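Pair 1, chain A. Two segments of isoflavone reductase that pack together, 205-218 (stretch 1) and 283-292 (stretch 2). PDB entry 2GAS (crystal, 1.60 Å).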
# COMPACT_ATOMS: atom_id res chain seq x y z
N PRO A 205 7.01 19.06 1.70
CA PRO A 205 8.14 19.26 0.78
C PRO A 205 9.36 18.40 1.10
O PRO A 205 10.17 18.13 0.21
CB PRO A 205 8.43 20.76 0.92
CG PRO A 205 8.04 21.04 2.33
CD PRO A 205 6.73 20.28 2.47
N ASN A 206 9.47 17.96 2.34
CA ASN A 206 10.61 17.15 2.76
C ASN A 206 10.64 15.74 2.19
O ASN A 206 11.66 15.06 2.30
CB ASN A 206 10.67 17.07 4.29
CG ASN A 206 10.96 18.42 4.93
OD1 ASN A 206 11.76 19.20 4.43
ND2 ASN A 206 10.31 18.68 6.06
N THR A 207 9.55 15.29 1.57
CA THR A 207 9.52 13.94 1.00
C THR A 207 10.00 13.90 -0.44
O THR A 207 9.89 12.86 -1.10
CB THR A 207 8.11 13.32 1.06
OG1 THR A 207 7.22 14.09 0.25
CG2 THR A 207 7.60 13.28 2.49
N LEU A 208 10.52 15.02 -0.94
CA LEU A 208 11.02 15.08 -2.31
C LEU A 208 12.10 14.03 -2.56
O LEU A 208 13.13 14.01 -1.88
CB LEU A 208 11.61 16.46 -2.61
CG LEU A 208 12.30 16.55 -3.98
CD1 LEU A 208 11.26 16.47 -5.08
CD2 LEU A 208 13.10 17.83 -4.08
N ASN A 209 11.87 13.17 -3.55
CA ASN A 209 12.81 12.11 -3.91
C ASN A 209 13.21 11.27 -2.70
O ASN A 209 14.38 10.91 -2.53
CB ASN A 209 14.06 12.71 -4.58
CG ASN A 209 13.77 13.29 -5.96
OD1 ASN A 209 14.66 13.80 -6.63
ND2 ASN A 209 12.52 13.20 -6.39
N LYS A 210 12.22 10.96 -1.87
CA LYS A 210 12.43 10.16 -0.67
C LYS A 210 11.42 9.02 -0.60
O LYS A 210 10.35 9.08 -1.21
CB LYS A 210 12.25 11.02 0.59
CG LYS A 210 13.28 12.11 0.81
CD LYS A 210 14.47 11.60 1.60
CE LYS A 210 15.25 12.74 2.23
NZ LYS A 210 15.73 13.71 1.21
N ALA A 211 11.77 7.99 0.16
CA ALA A 211 10.87 6.87 0.40
C ALA A 211 10.33 7.16 1.80
O ALA A 211 11.11 7.46 2.71
CB ALA A 211 11.64 5.55 0.39
N VAL A 212 9.02 7.11 1.96
CA VAL A 212 8.39 7.36 3.27
C VAL A 212 7.97 6.00 3.82
O VAL A 212 7.23 5.26 3.17
CB VAL A 212 7.16 8.28 3.13
CG1 VAL A 212 6.46 8.44 4.47
CG2 VAL A 212 7.60 9.64 2.62
N HIS A 213 8.45 5.68 5.01
CA HIS A 213 8.18 4.39 5.63
C HIS A 213 7.19 4.47 6.78
O HIS A 213 7.34 5.29 7.68
CB HIS A 213 9.49 3.80 6.15
CG HIS A 213 10.58 3.81 5.13
ND1 HIS A 213 10.81 2.75 4.28
CD2 HIS A 213 11.45 4.78 4.76
CE1 HIS A 213 11.78 3.07 3.44
NE2 HIS A 213 12.18 4.29 3.71
N ILE A 214 6.19 3.60 6.74
CA ILE A 214 5.19 3.57 7.80
C ILE A 214 5.45 2.37 8.71
O ILE A 214 5.17 1.23 8.35
CB ILE A 214 3.75 3.44 7.23
CG1 ILE A 214 3.52 4.48 6.12
CG2 ILE A 214 2.73 3.62 8.36
CD1 ILE A 214 3.50 5.90 6.59
N ARG A 215 6.02 2.64 9.88
CA ARG A 215 6.27 1.61 10.89
C ARG A 215 5.79 2.28 12.17
O ARG A 215 6.56 2.94 12.86
CB ARG A 215 7.77 1.28 11.02
CG ARG A 215 8.30 0.23 10.04
CD ARG A 215 9.05 0.85 8.88
NE ARG A 215 10.22 1.62 9.28
CZ ARG A 215 11.46 1.14 9.42
NH1 ARG A 215 11.71 -0.15 9.20
NH2 ARG A 215 12.45 1.95 9.74
N LEU A 216 4.50 2.13 12.47
CA LEU A 216 3.89 2.76 13.64
C LEU A 216 4.18 1.96 14.92
O LEU A 216 3.89 0.77 15.00
CB LEU A 216 2.39 2.91 13.40
CG LEU A 216 2.06 3.59 12.06
CD1 LEU A 216 0.59 3.43 11.74
CD2 LEU A 216 2.44 5.07 12.11
N PRO A 217 4.75 2.62 15.94
CA PRO A 217 5.10 2.00 17.22
C PRO A 217 4.17 0.93 17.80
O PRO A 217 4.61 -0.19 18.04
CB PRO A 217 5.25 3.21 18.14
CG PRO A 217 5.86 4.21 17.22
CD PRO A 217 5.00 4.07 15.98
N LYS A 218 2.91 1.27 18.01
CA LYS A 218 1.98 0.30 18.59
C LYS A 218 1.53 -0.79 17.62
O LYS A 218 0.86 -1.74 18.03
CB LYS A 218 0.75 1.02 19.16
CG LYS A 218 1.06 1.81 20.43
CD LYS A 218 -0.17 2.53 20.97
CE LYS A 218 -0.63 3.63 20.04
NZ LYS A 218 -1.81 4.38 20.58
N LYS A 283 17.82 9.40 2.02
CA LYS A 283 16.85 8.83 1.10
C LYS A 283 15.52 8.41 1.71
O LYS A 283 14.57 8.15 0.98
CB LYS A 283 17.48 7.61 0.41
CG LYS A 283 18.66 7.95 -0.49
CD LYS A 283 19.49 6.73 -0.87
CE LYS A 283 18.67 5.65 -1.57
NZ LYS A 283 17.86 4.85 -0.61
N ASP A 284 15.45 8.37 3.04
CA ASP A 284 14.24 7.92 3.71
C ASP A 284 13.67 8.87 4.75
O ASP A 284 14.38 9.67 5.34
CB ASP A 284 14.51 6.58 4.43
CG ASP A 284 15.14 5.53 3.53
OD1 ASP A 284 14.51 5.13 2.53
OD2 ASP A 284 16.28 5.10 3.83
N ILE A 285 12.36 8.75 4.96
CA ILE A 285 11.62 9.52 5.95
C ILE A 285 10.84 8.49 6.76
O ILE A 285 10.25 7.58 6.18
CB ILE A 285 10.62 10.49 5.28
CG1 ILE A 285 11.37 11.62 4.56
CG2 ILE A 285 9.67 11.06 6.32
CD1 ILE A 285 12.23 12.47 5.46
N GLU A 286 10.86 8.60 8.08
CA GLU A 286 10.12 7.68 8.95
C GLU A 286 8.82 8.40 9.30
O GLU A 286 8.82 9.39 10.03
CB GLU A 286 10.93 7.39 10.22
CG GLU A 286 10.36 6.28 11.09
CD GLU A 286 10.58 4.90 10.48
OE1 GLU A 286 9.58 4.21 10.19
OE2 GLU A 286 11.75 4.52 10.30
N ALA A 287 7.70 7.90 8.78
CA ALA A 287 6.41 8.55 9.03
C ALA A 287 6.09 8.83 10.49
O ALA A 287 5.60 9.91 10.81
CB ALA A 287 5.29 7.74 8.41
N SER A 288 6.36 7.88 11.38
CA SER A 288 6.06 8.09 12.79
C SER A 288 6.87 9.25 13.39
O SER A 288 6.44 9.86 14.37
CB SER A 288 6.32 6.80 13.58
OG SER A 288 7.68 6.40 13.49
N GLU A 289 8.02 9.55 12.81
CA GLU A 289 8.87 10.63 13.30
C GLU A 289 8.53 11.97 12.65
O GLU A 289 8.58 13.02 13.30
CB GLU A 289 10.35 10.32 13.03
CG GLU A 289 10.85 9.05 13.69
CD GLU A 289 10.81 9.13 15.21
OE1 GLU A 289 11.43 10.05 15.77
OE2 GLU A 289 10.15 8.26 15.83
N ALA A 290 8.18 11.93 11.37
CA ALA A 290 7.85 13.14 10.64
C ALA A 290 6.44 13.64 10.91
O ALA A 290 6.20 14.85 10.91
CB ALA A 290 8.03 12.90 9.14
N TYR A 291 5.52 12.71 11.13
CA TYR A 291 4.13 13.07 11.36
C TYR A 291 3.57 12.43 12.63
O TYR A 291 2.57 11.71 12.58
CB TYR A 291 3.30 12.62 10.15
CG TYR A 291 3.99 12.83 8.83
CD1 TYR A 291 4.35 14.11 8.40
CD2 TYR A 291 4.31 11.75 8.00
CE1 TYR A 291 5.01 14.32 7.19
CE2 TYR A 291 4.97 11.95 6.77
CZ TYR A 291 5.31 13.24 6.38
OH TYR A 291 5.97 13.46 5.19
N PRO A 292 4.19 12.71 13.79
CA PRO A 292 3.74 12.15 15.07
C PRO A 292 2.33 12.55 15.49
O PRO A 292 1.72 11.90 16.34
CB PRO A 292 4.80 12.64 16.05
CG PRO A 292 5.16 13.98 15.48
CD PRO A 292 5.28 13.68 14.00
O HOH W 1 7.10 5.03 10.80

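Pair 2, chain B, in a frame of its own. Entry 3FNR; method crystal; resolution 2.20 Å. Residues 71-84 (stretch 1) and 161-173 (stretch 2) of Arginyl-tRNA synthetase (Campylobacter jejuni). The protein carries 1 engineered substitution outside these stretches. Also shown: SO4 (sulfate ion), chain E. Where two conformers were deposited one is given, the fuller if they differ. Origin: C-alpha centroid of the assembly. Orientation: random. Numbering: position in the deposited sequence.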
# COMPACT_ATOMS: atom_id res chain seq x y z
N ASN B 71 9.11 -9.52 -1.64
CA ASN B 71 9.85 -8.46 -0.97
C ASN B 71 9.35 -7.07 -1.32
O ASN B 71 8.85 -6.83 -2.42
CB ASN B 71 11.33 -8.55 -1.31
CG ASN B 71 12.08 -9.41 -0.34
OD1 ASN B 71 12.08 -10.64 -0.44
ND2 ASN B 71 12.73 -8.77 0.63
N THR B 72 9.50 -6.16 -0.36
CA THR B 72 9.12 -4.77 -0.55
C THR B 72 10.28 -3.82 -0.31
O THR B 72 11.13 -4.06 0.57
CB THR B 72 7.95 -4.38 0.37
OG1 THR B 72 8.24 -4.78 1.72
CG2 THR B 72 6.69 -5.08 -0.08
N GLU B 73 10.29 -2.73 -1.07
CA GLU B 73 11.39 -1.78 -1.07
C GLU B 73 10.90 -0.36 -1.35
O GLU B 73 9.96 -0.14 -2.13
CB GLU B 73 12.48 -2.21 -2.06
CG GLU B 73 13.80 -1.45 -1.98
CD GLU B 73 14.96 -2.18 -2.66
OE1 GLU B 73 15.40 -1.70 -3.73
OE2 GLU B 73 15.43 -3.21 -2.11
N TYR B 74 11.53 0.60 -0.69
CA TYR B 74 11.22 2.02 -0.81
C TYR B 74 12.50 2.70 -1.25
O TYR B 74 13.56 2.49 -0.65
CB TYR B 74 10.76 2.54 0.55
CG TYR B 74 10.31 3.99 0.65
CD1 TYR B 74 11.21 5.05 0.47
CD2 TYR B 74 9.00 4.30 1.02
CE1 TYR B 74 10.80 6.38 0.59
CE2 TYR B 74 8.58 5.63 1.15
CZ TYR B 74 9.49 6.66 0.94
OH TYR B 74 9.08 7.96 1.07
N TYR B 75 12.40 3.51 -2.30
CA TYR B 75 13.53 4.24 -2.82
C TYR B 75 13.53 5.65 -2.24
O TYR B 75 12.57 6.40 -2.44
CB TYR B 75 13.45 4.32 -4.34
CG TYR B 75 14.64 4.97 -5.00
CD1 TYR B 75 15.85 4.28 -5.14
CD2 TYR B 75 14.56 6.26 -5.50
CE1 TYR B 75 16.94 4.86 -5.75
CE2 TYR B 75 15.66 6.86 -6.11
CZ TYR B 75 16.84 6.15 -6.23
OH TYR B 75 17.93 6.73 -6.86
N VAL B 76 14.61 5.99 -1.55
CA VAL B 76 14.77 7.31 -0.92
C VAL B 76 15.56 8.24 -1.84
O VAL B 76 16.74 8.04 -2.06
CB VAL B 76 15.49 7.20 0.45
CG1 VAL B 76 15.36 8.49 1.21
CG2 VAL B 76 14.93 6.05 1.29
N ASN B 77 14.90 9.26 -2.38
CA ASN B 77 15.55 10.25 -3.24
C ASN B 77 16.32 11.24 -2.38
O ASN B 77 15.92 12.39 -2.24
CB ASN B 77 14.53 11.01 -4.09
CG ASN B 77 13.99 10.19 -5.25
OD1 ASN B 77 14.66 9.99 -6.26
ND2 ASN B 77 12.74 9.73 -5.13
N ASP B 78 17.44 10.79 -1.81
CA ASP B 78 18.13 11.56 -0.79
C ASP B 78 19.45 12.18 -1.23
O ASP B 78 20.35 12.39 -0.40
CB ASP B 78 18.29 10.74 0.49
CG ASP B 78 19.28 9.59 0.35
OD1 ASP B 78 19.72 9.08 1.40
OD2 ASP B 78 19.62 9.18 -0.79
N ALA B 79 19.57 12.47 -2.52
CA ALA B 79 20.72 13.19 -3.04
C ALA B 79 20.75 14.58 -2.42
O ALA B 79 19.70 15.16 -2.14
CB ALA B 79 20.65 13.30 -4.54
N GLY B 80 21.96 15.11 -2.19
CA GLY B 80 22.16 16.45 -1.65
C GLY B 80 21.44 17.51 -2.47
O GLY B 80 20.87 18.45 -1.93
N ASN B 81 21.45 17.32 -3.79
CA ASN B 81 20.78 18.22 -4.74
C ASN B 81 19.25 18.13 -4.68
O ASN B 81 18.55 19.07 -5.06
CB ASN B 81 21.27 17.92 -6.17
CG ASN B 81 22.80 17.84 -6.26
OD1 ASN B 81 23.47 18.82 -6.60
ND2 ASN B 81 23.36 16.66 -5.97
N GLN B 82 18.75 16.99 -4.21
CA GLN B 82 17.32 16.75 -4.06
C GLN B 82 16.78 17.32 -2.74
O GLN B 82 15.70 17.93 -2.71
CB GLN B 82 17.01 15.25 -4.16
CG GLN B 82 17.33 14.61 -5.51
CD GLN B 82 16.14 14.57 -6.45
OE1 GLN B 82 15.62 15.61 -6.86
NE2 GLN B 82 15.70 13.37 -6.79
N ILE B 83 17.54 17.13 -1.67
CA ILE B 83 17.12 17.51 -0.31
C ILE B 83 17.61 18.89 0.14
O ILE B 83 17.34 19.28 1.28
CB ILE B 83 17.58 16.46 0.75
CG1 ILE B 83 19.11 16.45 0.88
CG2 ILE B 83 16.99 15.07 0.44
CD1 ILE B 83 19.65 15.64 2.05
N TYR B 84 18.32 19.60 -0.73
CA TYR B 84 18.86 20.92 -0.42
C TYR B 84 17.77 21.90 0.02
O TYR B 84 17.90 22.54 1.07
CB TYR B 84 19.65 21.50 -1.60
CG TYR B 84 20.38 22.80 -1.30
CD1 TYR B 84 21.62 22.80 -0.65
CD2 TYR B 84 19.84 24.04 -1.67
CE1 TYR B 84 22.30 23.99 -0.37
CE2 TYR B 84 20.50 25.24 -1.39
CZ TYR B 84 21.73 25.20 -0.74
OH TYR B 84 22.39 26.38 -0.47
N LYS B 161 4.27 -1.46 6.81
CA LYS B 161 5.72 -1.49 7.02
C LYS B 161 6.39 -2.00 5.75
O LYS B 161 5.98 -3.02 5.20
CB LYS B 161 6.07 -2.40 8.19
CG LYS B 161 5.67 -1.88 9.56
CD LYS B 161 6.04 -2.89 10.65
CE LYS B 161 5.60 -2.42 12.03
NZ LYS B 161 6.41 -1.27 12.51
N ILE B 162 7.41 -1.29 5.28
CA ILE B 162 8.17 -1.68 4.09
C ILE B 162 9.52 -2.28 4.53
O ILE B 162 10.16 -1.78 5.45
CB ILE B 162 8.31 -0.49 3.11
CG1 ILE B 162 6.92 -0.10 2.56
CG2 ILE B 162 9.26 -0.80 1.95
CD1 ILE B 162 6.92 1.09 1.62
N ASP B 163 9.92 -3.38 3.89
CA ASP B 163 11.03 -4.19 4.39
C ASP B 163 12.45 -3.68 4.09
O ASP B 163 13.42 -4.14 4.70
CB ASP B 163 10.85 -5.64 3.93
CG ASP B 163 9.72 -6.35 4.66
OD1 ASP B 163 9.06 -5.72 5.52
OD2 ASP B 163 9.48 -7.55 4.39
N SER B 164 12.57 -2.74 3.16
CA SER B 164 13.88 -2.21 2.79
C SER B 164 13.78 -0.79 2.27
O SER B 164 13.02 -0.51 1.35
CB SER B 164 14.55 -3.11 1.72
OG SER B 164 15.88 -2.68 1.46
N TYR B 165 14.54 0.11 2.88
CA TYR B 165 14.66 1.48 2.39
C TYR B 165 16.05 1.65 1.77
O TYR B 165 17.06 1.36 2.42
CB TYR B 165 14.42 2.48 3.53
CG TYR B 165 12.97 2.54 4.01
CD1 TYR B 165 12.43 1.51 4.78
CD2 TYR B 165 12.15 3.61 3.67
CE1 TYR B 165 11.09 1.54 5.20
CE2 TYR B 165 10.81 3.66 4.09
CZ TYR B 165 10.29 2.62 4.85
OH TYR B 165 8.98 2.67 5.27
N VAL B 166 16.10 2.09 0.51
CA VAL B 166 17.38 2.23 -0.20
C VAL B 166 17.68 3.68 -0.58
O VAL B 166 16.78 4.43 -0.94
CB VAL B 166 17.48 1.32 -1.47
CG1 VAL B 166 17.54 -0.10 -1.09
CG2 VAL B 166 16.31 1.53 -2.41
N SER B 167 18.95 4.05 -0.52
CA SER B 167 19.38 5.42 -0.77
C SER B 167 19.83 5.64 -2.21
O SER B 167 20.56 4.82 -2.77
CB SER B 167 20.49 5.80 0.20
OG SER B 167 21.03 7.08 -0.11
N GLU B 168 19.39 6.75 -2.79
CA GLU B 168 19.86 7.25 -4.08
C GLU B 168 21.39 7.44 -4.07
O GLU B 168 22.07 7.08 -5.03
CB GLU B 168 19.16 8.58 -4.40
CG GLU B 168 19.62 9.29 -5.69
CD GLU B 168 18.79 10.52 -6.03
OE1 GLU B 168 18.73 10.89 -7.23
OE2 GLU B 168 18.20 11.14 -5.11
N ARG B 169 21.90 7.97 -2.96
CA ARG B 169 23.33 8.24 -2.78
C ARG B 169 24.23 7.02 -2.90
O ARG B 169 25.39 7.15 -3.27
CB ARG B 169 23.58 8.97 -1.46
CG ARG B 169 23.23 10.45 -1.48
CD ARG B 169 24.05 11.24 -0.46
NE ARG B 169 23.40 11.35 0.84
CZ ARG B 169 22.94 12.48 1.37
NH1 ARG B 169 23.04 13.63 0.71
NH2 ARG B 169 22.37 12.47 2.57
N SER B 170 23.70 5.83 -2.61
CA SER B 170 24.49 4.61 -2.73
C SER B 170 24.61 4.09 -4.17
O SER B 170 25.19 3.02 -4.40
CB SER B 170 23.94 3.52 -1.80
OG SER B 170 22.78 2.90 -2.33
N TYR B 171 24.09 4.85 -5.13
CA TYR B 171 24.15 4.50 -6.55
C TYR B 171 24.99 5.44 -7.42
O TYR B 171 24.89 5.40 -8.65
CB TYR B 171 22.73 4.41 -7.13
CG TYR B 171 21.94 3.23 -6.63
CD1 TYR B 171 21.01 3.38 -5.60
CD2 TYR B 171 22.13 1.96 -7.17
CE1 TYR B 171 20.28 2.29 -5.13
CE2 TYR B 171 21.40 0.86 -6.71
CZ TYR B 171 20.47 1.04 -5.69
OH TYR B 171 19.75 -0.02 -5.21
N TYR B 172 25.81 6.29 -6.79
CA TYR B 172 26.68 7.21 -7.53
C TYR B 172 27.84 6.47 -8.18
O TYR B 172 28.28 6.83 -9.28
CB TYR B 172 27.20 8.33 -6.62
CG TYR B 172 26.23 9.47 -6.38
CD1 TYR B 172 26.32 10.25 -5.23
CD2 TYR B 172 25.22 9.77 -7.30
CE1 TYR B 172 25.44 11.30 -5.00
CE2 TYR B 172 24.34 10.81 -7.08
CZ TYR B 172 24.45 11.57 -5.93
OH TYR B 172 23.59 12.61 -5.71
N ASP B 173 28.33 5.44 -7.49
CA ASP B 173 29.40 4.59 -8.00
C ASP B 173 28.91 3.60 -9.06
O ASP B 173 29.72 3.02 -9.78
CB ASP B 173 30.05 3.82 -6.85
CG ASP B 173 30.84 4.71 -5.90
OD1 ASP B 173 31.44 5.71 -6.37
OD2 ASP B 173 30.88 4.41 -4.68
S SO4 E . 25.28 14.22 -2.72
O1 SO4 E . 26.71 13.90 -2.79
O2 SO4 E . 24.92 14.45 -1.33
O3 SO4 E . 25.00 15.41 -3.52
O4 SO4 E . 24.51 13.10 -3.24

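Pair 1, from isoflavone reductase, and pair 2, from arginyl-tRNA synthetase, are built on the same backbone frame: two parallel strands joined by three bridges, each leaving the sheet soon after the last bridge. Fourteen central residues superpose with an RMSD of 0.7 Å. The strand axes approach to 4.7 Å in both, with signed crossing angles of -23° in pair 1 and -30° in pair 2.

The register is the same. Ala211(A), Val212(A) and His213(A) bridge Asp284(A), Ile285(A) and Glu286(A); their counterparts Tyr74(B), Tyr75(B) and Val76(B) bridge Tyr165(B), Val166(B) and Ser167(B). Four backbone hydrogen bonds recur at matched positions. The N of Ala211(A) donates to the O of Lys283(A) (2.9 Å), as the N of Tyr74(B) does to the O of Ser164(B) (2.8 Å), and the ladder closes with the N of Ala287(A) on the O of His213(A) (2.9 Å), matched by the N of Glu168(B) on the O of Val76(B) (3.0 Å). As is usual for parallel strands, alternate residues of stretch 1, Ala211(A) and His213(A) in pair 1 and Tyr74(B) and Val76(B) in pair 2, use both N and O on the residues that flank their bridge partners.

On the face carrying Ala211(A), His213(A), Asp284(A) and Glu286(A), pair 1 is polar. The small Ala211(A) lies beside Asp284(A), whose OD1 accepts a hydrogen bond from NE2 of His213(A) at 2.7 Å, a diagonal link between neighbouring bridges. In pair 2 the same diagonal is apolar: CG2 of Val76(B) lies 4.2 Å from CB of Tyr165(B). The Ala211(A) position is filled by Tyr74(B), whose ring forms an offset stack with that of Tyr165(B), the centroids 4.9 Å apart and the planes at 30°.

The opposite face is apolar at its centre in both. Val212(A) CG2 meets Ile285(A) CB at 4.1 Å, and Tyr75(B) CD1 meets Val166(B) CG2 at 3.9 Å. The longer tyrosine reaches further, its OH coming within 3.3 Å of CG of Glu168(B), whereas Val212(A) CG1 packs on CB of the matching Ala287(A) at 4.2 Å.

Beyond the strands, charge is distributed differently. Arg215(A) grips Glu286(A) through two hydrogen bonds of a salt bridge, NE to OE1 at 2.8 Å and NH2 to OE2 at 2.7 Å. A water accepts from the N atoms of Arg215(A) (2.8 Å) and Ser288(A) (3.0 Å), joining the diverging backbones. At the matched positions, Asp78(B) OD2 instead accepts from OG of Ser167(B) at 2.6 Å and weakly from N of Arg169(B) at 3.4 Å, so a short acid ties the second stretch directly. Glu168(B), in place of Ala287(A), adds its own link, its OE2 accepting from N of Ala79(B) at 3.2 Å.

Pair 2 also holds a sulfate, probably from the crystallisation liquor, bound by NH1 of Arg169(B) to O2 at 2.9 Å and OH of Tyr172(B) to O4 at 2.7 Å. Pair 2 buries more surface, 1023 against 733 Å², with larger side chains at some matched positions and smaller ones at others.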